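Local coordinates for protein AP endonuclease, family 2 (Brucella melitensis biovar Abortus, PDB 3NGF) that probably isomerises hydroxypyruvate at a manganese ion held in a TIM barrel, at residues 12-25 / 29-43. Numbering follows the deposited sequence.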
ATOM      1  N   PHE A  12     -10.908   2.221  -8.106  1.00 14.07           N
ATOM      2  CA  PHE A  12     -10.312   0.997  -7.562  1.00 13.24           C
ATOM      3  C   PHE A  12      -9.141   0.506  -8.410  1.00 13.46           C
ATOM      4  O   PHE A  12      -9.155   0.555  -9.648  1.00 12.92           O
ATOM      5  CB  PHE A  12     -11.350  -0.124  -7.428  1.00 13.72           C
ATOM      6  CG  PHE A  12     -12.441   0.193  -6.489  1.00 13.85           C
ATOM      7  CD1 PHE A  12     -12.310  -0.099  -5.138  1.00 11.10           C
ATOM      8  CD2 PHE A  12     -13.589   0.848  -6.933  1.00 13.64           C
ATOM      9  CE1 PHE A  12     -13.323   0.236  -4.242  1.00 12.93           C
ATOM     10  CE2 PHE A  12     -14.599   1.171  -6.060  1.00 13.84           C
ATOM     11  CZ  PHE A  12     -14.471   0.853  -4.691  1.00 13.46           C
ATOM     12  N   ALA A  13      -8.111   0.045  -7.705  1.00 12.53           N
ATOM     13  CA  ALA A  13      -6.917  -0.533  -8.314  1.00 12.21           C
ATOM     14  C   ALA A  13      -6.851  -2.011  -7.943  1.00 11.97           C
ATOM     15  O   ALA A  13      -6.923  -2.354  -6.757  1.00 12.01           O
ATOM     16  CB  ALA A  13      -5.679   0.157  -7.780  1.00 11.02           C
ATOM     17  N   ALA A  14      -6.723  -2.885  -8.936  1.00 11.70           N
ATOM     18  CA  ALA A  14      -6.529  -4.310  -8.689  1.00 11.44           C
ATOM     19  C   ALA A  14      -5.134  -4.525  -8.100  1.00 11.12           C
ATOM     20  O   ALA A  14      -4.161  -3.928  -8.575  1.00 10.23           O
ATOM     21  CB  ALA A  14      -6.690  -5.118  -9.992  1.00 11.83           C
ATOM     22  N   ASN A  15      -5.036  -5.308  -7.036  1.00 10.29           N
ATOM     23  CA  ASN A  15      -3.724  -5.731  -6.533  1.00 10.78           C
ATOM     24  C   ASN A  15      -3.271  -7.023  -7.247  1.00 11.11           C
ATOM     25  O   ASN A  15      -3.837  -8.104  -7.037  1.00 12.33           O
ATOM     26  CB  ASN A  15      -3.732  -5.891  -5.002  1.00 11.78           C
ATOM     27  CG  ASN A  15      -2.354  -6.136  -4.448  1.00 11.73           C
ATOM     28  OD1 ASN A  15      -1.710  -7.108  -4.826  1.00 13.20           O
ATOM     29  ND2 ASN A  15      -1.876  -5.243  -3.554  1.00 11.49           N
ATOM     30  N   LEU A  16      -2.254  -6.907  -8.100  1.00 11.04           N
ATOM     31  CA  LEU A  16      -1.802  -8.026  -8.933  1.00 10.89           C
ATOM     32  C   LEU A  16      -0.909  -9.026  -8.191  1.00 12.91           C
ATOM     33  O   LEU A  16      -0.532 -10.034  -8.774  1.00 15.10           O
ATOM     34  CB  LEU A  16      -1.098  -7.508 -10.194  1.00 11.15           C
ATOM     35  CG  LEU A  16      -1.859  -6.466 -11.012  1.00  8.89           C
ATOM     36  CD1 LEU A  16      -1.112  -6.197 -12.336  1.00  9.63           C
ATOM     37  CD2 LEU A  16      -3.341  -6.881 -11.340  1.00  8.51           C
ATOM     38  N   SER A  17      -0.556  -8.752  -6.930  1.00 11.71           N
ATOM     39  CA  SER A  17       0.148  -9.712  -6.102  1.00 11.93           C
ATOM     40  C   SER A  17      -0.870 -10.689  -5.502  1.00 11.89           C
ATOM     41  O   SER A  17      -0.581 -11.881  -5.390  1.00 12.92           O
ATOM     42  CB  SER A  17       0.953  -9.019  -4.977  1.00 11.84           C
ATOM     43  OG  SER A  17       2.009  -8.203  -5.517  1.00 12.63           O
ATOM     44  N   THR A  18      -2.049 -10.188  -5.132  1.00 11.33           N
ATOM     45  CA  THR A  18      -3.075 -11.040  -4.468  1.00 11.82           C
ATOM     46  C   THR A  18      -4.226 -11.493  -5.383  1.00 11.84           C
ATOM     47  O   THR A  18      -4.848 -12.544  -5.129  1.00 13.25           O
ATOM     48  CB  THR A  18      -3.660 -10.361  -3.215  1.00 11.49           C
ATOM     49  OG1 THR A  18      -4.445  -9.218  -3.572  1.00 10.65           O
ATOM     50  CG2 THR A  18      -2.538  -9.980  -2.188  1.00 11.30           C
ATOM     51  N   MET A  19      -4.516 -10.709  -6.419  1.00 10.66           N
ATOM     52  CA  MET A  19      -5.590 -11.028  -7.383  1.00 11.01           C
ATOM     53  C   MET A  19      -5.033 -11.562  -8.675  1.00 12.14           C
ATOM     54  O   MET A  19      -3.875 -11.315  -9.011  1.00 12.10           O
ATOM     55  CB  MET A  19      -6.461  -9.809  -7.696  1.00  9.91           C
ATOM     56  CG  MET A  19      -7.152  -9.188  -6.483  1.00 11.28           C
ATOM     57  SD  MET A  19      -8.031  -7.672  -6.810  1.00 12.06           S
ATOM     58  CE  MET A  19      -9.254  -8.232  -8.025  1.00 11.84           C
ATOM     59  N   PHE A  20      -5.894 -12.262  -9.419  1.00 13.46           N
ATOM     60  CA  PHE A  20      -5.551 -12.827 -10.717  1.00 13.45           C
ATOM     61  C   PHE A  20      -4.385 -13.830 -10.674  1.00 14.60           C
ATOM     62  O   PHE A  20      -3.693 -14.031 -11.683  1.00 14.82           O
ATOM     63  CB  PHE A  20      -5.274 -11.699 -11.724  1.00 12.52           C
ATOM     64  CG  PHE A  20      -6.446 -10.810 -11.949  1.00 12.20           C
ATOM     65  CD1 PHE A  20      -7.521 -11.243 -12.692  1.00 13.01           C
ATOM     66  CD2 PHE A  20      -6.488  -9.542 -11.392  1.00 13.31           C
ATOM     67  CE1 PHE A  20      -8.609 -10.431 -12.894  1.00 12.53           C
ATOM     68  CE2 PHE A  20      -7.556  -8.722 -11.589  1.00 13.01           C
ATOM     69  CZ  PHE A  20      -8.633  -9.166 -12.352  1.00 13.93           C
ATOM     70  N   ASN A  21      -4.224 -14.525  -9.538  1.00 14.85           N
ATOM     71  CA  ASN A  21      -3.128 -15.485  -9.374  1.00 16.04           C
ATOM     72  C   ASN A  21      -3.372 -16.789 -10.139  1.00 16.17           C
ATOM     73  O   ASN A  21      -2.547 -17.714 -10.113  1.00 17.00           O
ATOM     74  CB  ASN A  21      -2.864 -15.793  -7.899  1.00 16.66           C
ATOM     75  CG  ASN A  21      -2.112 -14.702  -7.179  1.00 18.68           C
ATOM     76  OD1 ASN A  21      -2.117 -13.504  -7.559  1.00 17.46           O
ATOM     77  ND2 ASN A  21      -1.444 -15.110  -6.099  1.00 20.75           N
ATOM     78  N   GLU A  22      -4.498 -16.853 -10.843  1.00 16.36           N
ATOM     79  CA  GLU A  22      -4.781 -17.948 -11.763  1.00 17.75           C
ATOM     80  C   GLU A  22      -3.803 -17.943 -12.936  1.00 17.28           C
ATOM     81  O   GLU A  22      -3.631 -18.972 -13.603  1.00 18.29           O
ATOM     82  CB  GLU A  22      -6.216 -17.857 -12.292  1.00 18.27           C
ATOM     83  CG  GLU A  22      -7.314 -18.111 -11.246  1.00 19.38           C
ATOM     84  CD  GLU A  22      -7.722 -16.883 -10.375  1.00 17.89           C
ATOM     85  OE1 GLU A  22      -7.368 -15.732 -10.650  1.00 16.86           O
ATOM     86  OE2 GLU A  22      -8.442 -17.094  -9.385  1.00 20.43           O
ATOM     87  N   VAL A  23      -3.170 -16.794 -13.188  1.00 15.85           N
ATOM     88  CA  VAL A  23      -2.176 -16.666 -14.257  1.00 15.40           C
ATOM     89  C   VAL A  23      -0.874 -16.084 -13.694  1.00 14.68           C
ATOM     90  O   VAL A  23      -0.887 -15.477 -12.616  1.00 14.43           O
ATOM     91  CB  VAL A  23      -2.706 -15.819 -15.447  1.00 14.41           C
ATOM     92  CG1 VAL A  23      -3.970 -16.472 -16.053  1.00 16.09           C
ATOM     93  CG2 VAL A  23      -2.963 -14.361 -15.042  1.00 13.39           C
ATOM     94  N   PRO A  24       0.252 -16.264 -14.419  1.00 15.31           N
ATOM     95  CA  PRO A  24       1.520 -15.653 -13.991  1.00 14.87           C
ATOM     96  C   PRO A  24       1.447 -14.124 -14.022  1.00 13.48           C
ATOM     97  O   PRO A  24       0.598 -13.546 -14.699  1.00 11.69           O
ATOM     98  CB  PRO A  24       2.542 -16.177 -15.022  1.00 15.76           C
ATOM     99  CG  PRO A  24       1.877 -17.300 -15.740  1.00 17.59           C
ATOM    100  CD  PRO A  24       0.407 -16.972 -15.704  1.00 15.88           C
ATOM    101  N   PHE A  25       2.338 -13.490 -13.274  1.00 12.59           N
ATOM    102  CA  PHE A  25       2.298 -12.060 -13.006  1.00 11.17           C
ATOM    103  C   PHE A  25       2.108 -11.183 -14.245  1.00 11.02           C
ATOM    104  O   PHE A  25       1.217 -10.333 -14.283  1.00 11.18           O
ATOM    105  CB  PHE A  25       3.581 -11.664 -12.279  1.00 11.36           C
ATOM    106  CG  PHE A  25       3.687 -10.180 -11.957  1.00 10.17           C
ATOM    107  CD1 PHE A  25       2.864  -9.587 -11.011  1.00 13.41           C
ATOM    108  CD2 PHE A  25       4.642  -9.395 -12.589  1.00 13.97           C
ATOM    109  CE1 PHE A  25       2.978  -8.237 -10.713  1.00 11.36           C
ATOM    110  CE2 PHE A  25       4.758  -8.054 -12.297  1.00 11.12           C
ATOM    111  CZ  PHE A  25       3.908  -7.474 -11.349  1.00 11.24           C
ATOM    112  N   PHE A  29      -1.928  -8.078 -15.860  1.00 10.39           N
ATOM    113  CA  PHE A  29      -2.229  -6.723 -16.309  1.00 10.15           C
ATOM    114  C   PHE A  29      -3.409  -6.706 -17.285  1.00 11.05           C
ATOM    115  O   PHE A  29      -4.387  -5.966 -17.080  1.00 10.74           O
ATOM    116  CB  PHE A  29      -0.995  -6.065 -16.931  1.00  9.63           C
ATOM    117  CG  PHE A  29       0.134  -5.833 -15.945  1.00 10.09           C
ATOM    118  CD1 PHE A  29       0.273  -4.611 -15.312  1.00  9.72           C
ATOM    119  CD2 PHE A  29       1.045  -6.839 -15.666  1.00 11.04           C
ATOM    120  CE1 PHE A  29       1.304  -4.389 -14.413  1.00  8.78           C
ATOM    121  CE2 PHE A  29       2.078  -6.640 -14.769  1.00  9.50           C
ATOM    122  CZ  PHE A  29       2.196  -5.412 -14.123  1.00  9.88           C
ATOM    123  N   ARG A  30      -3.348  -7.564 -18.303  1.00 11.66           N
ATOM    124  CA  ARG A  30      -4.452  -7.710 -19.262  1.00 12.14           C
ATOM    125  C   ARG A  30      -5.755  -8.145 -18.574  1.00 12.23           C
ATOM    126  O   ARG A  30      -6.843  -7.625 -18.862  1.00 12.64           O
ATOM    127  CB  ARG A  30      -4.091  -8.723 -20.325  1.00 13.25           C
ATOM    128  CG  ARG A  30      -5.206  -8.924 -21.380  1.00 16.75           C
ATOM    129  CD  ARG A  30      -4.825  -9.929 -22.470  1.00 21.67           C
ATOM    130  NE  ARG A  30      -4.544 -11.271 -21.946  1.00 24.23           N
ATOM    131  CZ  ARG A  30      -5.461 -12.192 -21.644  1.00 30.05           C
ATOM    132  NH1 ARG A  30      -6.765 -11.955 -21.800  1.00 32.48           N
ATOM    133  NH2 ARG A  30      -5.071 -13.371 -21.181  1.00 32.17           N
ATOM    134  N   LEU A  31      -5.663  -9.123 -17.688  1.00 12.11           N
ATOM    135  CA  LEU A  31      -6.882  -9.577 -17.007  1.00 13.73           C
ATOM    136  C   LEU A  31      -7.551  -8.480 -16.144  1.00 13.32           C
ATOM    137  O   LEU A  31      -8.785  -8.364 -16.120  1.00 14.70           O
ATOM    138  CB  LEU A  31      -6.615 -10.840 -16.210  1.00 14.41           C
ATOM    139  CG  LEU A  31      -6.195 -12.097 -16.975  1.00 17.03           C
ATOM    140  CD1 LEU A  31      -6.208 -13.275 -15.975  1.00 17.30           C
ATOM    141  CD2 LEU A  31      -7.073 -12.399 -18.186  1.00 16.65           C
ATOM    142  N   ALA A  32      -6.749  -7.658 -15.471  1.00 12.44           N
ATOM    143  CA  ALA A  32      -7.253  -6.554 -14.677  1.00 12.24           C
ATOM    144  C   ALA A  32      -7.917  -5.525 -15.564  1.00 12.78           C
ATOM    145  O   ALA A  32      -9.008  -5.069 -15.261  1.00 12.94           O
ATOM    146  CB  ALA A  32      -6.094  -5.886 -13.848  1.00 10.81           C
ATOM    147  N   ALA A  33      -7.280  -5.181 -16.677  1.00 12.88           N
ATOM    148  CA  ALA A  33      -7.867  -4.212 -17.611  1.00 13.49           C
ATOM    149  C   ALA A  33      -9.179  -4.734 -18.246  1.00 15.24           C
ATOM    150  O   ALA A  33     -10.157  -3.980 -18.364  1.00 15.19           O
ATOM    151  CB  ALA A  33      -6.844  -3.827 -18.693  1.00 14.50           C
ATOM    152  N   GLU A  34      -9.216  -6.018 -18.611  1.00 15.09           N
ATOM    153  CA  GLU A  34     -10.436  -6.623 -19.202  1.00 17.82           C
ATOM    154  C   GLU A  34     -11.575  -6.705 -18.176  1.00 17.87           C
ATOM    155  O   GLU A  34     -12.747  -6.689 -18.561  1.00 18.65           O
ATOM    156  CB  GLU A  34     -10.135  -8.003 -19.798  1.00 17.96           C
ATOM    157  CG  GLU A  34      -9.302  -7.944 -21.102  1.00 20.49           C
ATOM    158  CD  GLU A  34      -8.943  -9.318 -21.653  1.00 22.69           C
ATOM    159  OE1 GLU A  34      -9.343 -10.330 -21.030  1.00 26.22           O
ATOM    160  OE2 GLU A  34      -8.273  -9.384 -22.720  1.00 21.03           O
ATOM    161  N   ALA A  35     -11.227  -6.749 -16.884  1.00 16.38           N
ATOM    162  CA  ALA A  35     -12.218  -6.783 -15.796  1.00 16.28           C
ATOM    163  C   ALA A  35     -12.698  -5.361 -15.492  1.00 16.30           C
ATOM    164  O   ALA A  35     -13.596  -5.182 -14.707  1.00 17.03           O
ATOM    165  CB  ALA A  35     -11.624  -7.462 -14.522  1.00 15.46           C
ATOM    166  N   GLY A  36     -12.092  -4.360 -16.138  1.00 15.57           N
ATOM    167  CA  GLY A  36     -12.507  -2.971 -16.015  1.00 15.42           C
ATOM    168  C   GLY A  36     -11.784  -2.145 -14.974  1.00 14.79           C
ATOM    169  O   GLY A  36     -12.267  -1.076 -14.591  1.00 15.55           O
ATOM    170  N   PHE A  37     -10.630  -2.620 -14.496  1.00 13.40           N
ATOM    171  CA  PHE A  37      -9.785  -1.779 -13.626  1.00 12.94           C
ATOM    172  C   PHE A  37      -8.976  -0.816 -14.497  1.00 13.20           C
ATOM    173  O   PHE A  37      -8.459  -1.209 -15.539  1.00 14.83           O
ATOM    174  CB  PHE A  37      -8.848  -2.635 -12.778  1.00 11.68           C
ATOM    175  CG  PHE A  37      -9.559  -3.417 -11.702  1.00 12.33           C
ATOM    176  CD1 PHE A  37      -9.841  -2.849 -10.457  1.00 12.83           C
ATOM    177  CD2 PHE A  37      -9.959  -4.712 -11.942  1.00 11.64           C
ATOM    178  CE1 PHE A  37     -10.514  -3.570  -9.481  1.00 13.44           C
ATOM    179  CE2 PHE A  37     -10.639  -5.445 -10.961  1.00 13.96           C
ATOM    180  CZ  PHE A  37     -10.912  -4.867  -9.736  1.00 14.36           C
ATOM    181  N   GLY A  38      -8.880   0.434 -14.056  1.00 12.97           N
ATOM    182  CA  GLY A  38      -8.036   1.446 -14.709  1.00 13.11           C
ATOM    183  C   GLY A  38      -6.697   1.611 -14.014  1.00 12.06           C
ATOM    184  O   GLY A  38      -5.787   2.261 -14.550  1.00 11.88           O
ATOM    185  N   GLY A  39      -6.571   1.039 -12.821  1.00 11.28           N
ATOM    186  CA  GLY A  39      -5.340   1.129 -12.038  1.00 11.69           C
ATOM    187  C   GLY A  39      -4.961  -0.200 -11.435  1.00 11.17           C
ATOM    188  O   GLY A  39      -5.828  -1.067 -11.215  1.00 10.84           O
ATOM    189  N   VAL A  40      -3.660  -0.373 -11.175  1.00 10.90           N
ATOM    190  CA  VAL A  40      -3.164  -1.562 -10.505  1.00 10.41           C
ATOM    191  C   VAL A  40      -2.132  -1.191  -9.427  1.00  9.96           C
ATOM    192  O   VAL A  40      -1.520  -0.115  -9.466  1.00  9.83           O
ATOM    193  CB  VAL A  40      -2.537  -2.582 -11.476  1.00 10.70           C
ATOM    194  CG1 VAL A  40      -3.588  -3.123 -12.456  1.00  8.89           C
ATOM    195  CG2 VAL A  40      -1.359  -1.966 -12.234  1.00 10.90           C
ATOM    196  N   GLU A  41      -1.949  -2.110  -8.500  1.00  9.03           N
ATOM    197  CA  GLU A  41      -0.885  -2.043  -7.490  1.00  9.31           C
ATOM    198  C   GLU A  41      -0.308  -3.435  -7.343  1.00  9.66           C
ATOM    199  O   GLU A  41      -0.942  -4.420  -7.743  1.00  9.75           O
ATOM    200  CB  GLU A  41      -1.419  -1.540  -6.157  1.00  9.24           C
ATOM    201  CG  GLU A  41      -2.461  -2.447  -5.484  1.00  9.79           C
ATOM    202  CD  GLU A  41      -2.949  -1.903  -4.156  1.00 10.84           C
ATOM    203  OE1 GLU A  41      -2.964  -0.663  -3.975  1.00 14.64           O
ATOM    204  OE2 GLU A  41      -3.330  -2.736  -3.285  1.00 13.57           O
ATOM    205  N   PHE A  42       0.859  -3.534  -6.710  1.00  9.54           N
ATOM    206  CA  PHE A  42       1.424  -4.827  -6.345  1.00  9.92           C
ATOM    207  C   PHE A  42       2.546  -4.563  -5.360  1.00 11.96           C
ATOM    208  O   PHE A  42       2.870  -3.404  -5.126  1.00 13.54           O
ATOM    209  CB  PHE A  42       1.914  -5.658  -7.568  1.00 10.31           C
ATOM    210  CG  PHE A  42       2.639  -4.850  -8.605  1.00 11.06           C
ATOM    211  CD1 PHE A  42       3.916  -4.369  -8.353  1.00 15.55           C
ATOM    212  CD2 PHE A  42       2.044  -4.556  -9.814  1.00 11.42           C
ATOM    213  CE1 PHE A  42       4.597  -3.597  -9.317  1.00 17.52           C
ATOM    214  CE2 PHE A  42       2.723  -3.801 -10.774  1.00 11.97           C
ATOM    215  CZ  PHE A  42       3.971  -3.335 -10.539  1.00 13.47           C
ATOM    216  N   LEU A  43       3.122  -5.593  -4.749  1.00 14.13           N
ATOM    217  CA  LEU A  43       4.146  -5.348  -3.737  1.00 15.13           C
ATOM    218  C   LEU A  43       5.490  -4.993  -4.362  1.00 13.99           C
ATOM    219  O   LEU A  43       5.987  -3.866  -4.194  1.00 13.13           O
ATOM    220  CB  LEU A  43       4.265  -6.551  -2.796  1.00 16.04           C
ATOM    221  CG  LEU A  43       3.146  -6.546  -1.758  1.00 20.17           C
ATOM    222  CD1 LEU A  43       1.855  -6.965  -2.367  1.00 23.39           C
ATOM    223  CD2 LEU A  43       3.497  -7.413  -0.536  1.00 23.00           C
TER
HETATM  224  O   HOH W   1     -10.434   1.229 -11.798  1.00 16.45           O
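Ala14 packs its methyl over the centre of the Phe37 ring and near Ala32 CB in the first beta-alpha-beta unit of this TIM barrel, where strands 12-15 and 39-41 run parallel and helix 25-34 connects them. Small residues suit this face because they let the helix come close: the methyl makes a CH-pi contact with the ring face, Ala14 CB to Phe37 CG being the closest atom pair at 3.7 Å. Leu16 extends the core, its CD1 sitting over the centre of the Phe29 ring, a second CH-pi contact, while CD2 turns to Ala32 and Val40. Beyond it, Phe29 points its edge at the face of Phe25, whose own edge meets the face of Phe42 with the planes 81° apart, a chain of two T-shaped pairs.

The more exposed flank has Val23 CG2 and Leu31 CD1 tip to tip at 3.5 Å; at the strand entry a water bridges Phe12 O and Gly38 N.

Between the strand ends, Leu16 N donates to Glu41 O at 2.8 Å. On the barrel-lining face an amide suits Asn15 because it donates and accepts at once: OD1 forms an Asx turn through Ser17 N, with Thr18 N a second donor from the opposite face of the amide, and ND2, placed by chi1 of -172°, reaches Glu41. Glu41 OE1 pairs with His209 NE2; OE2 accepts from manganese ligand Gln211 NE2 and, at 2.9 Å on its anti side, from Asn15 ND2.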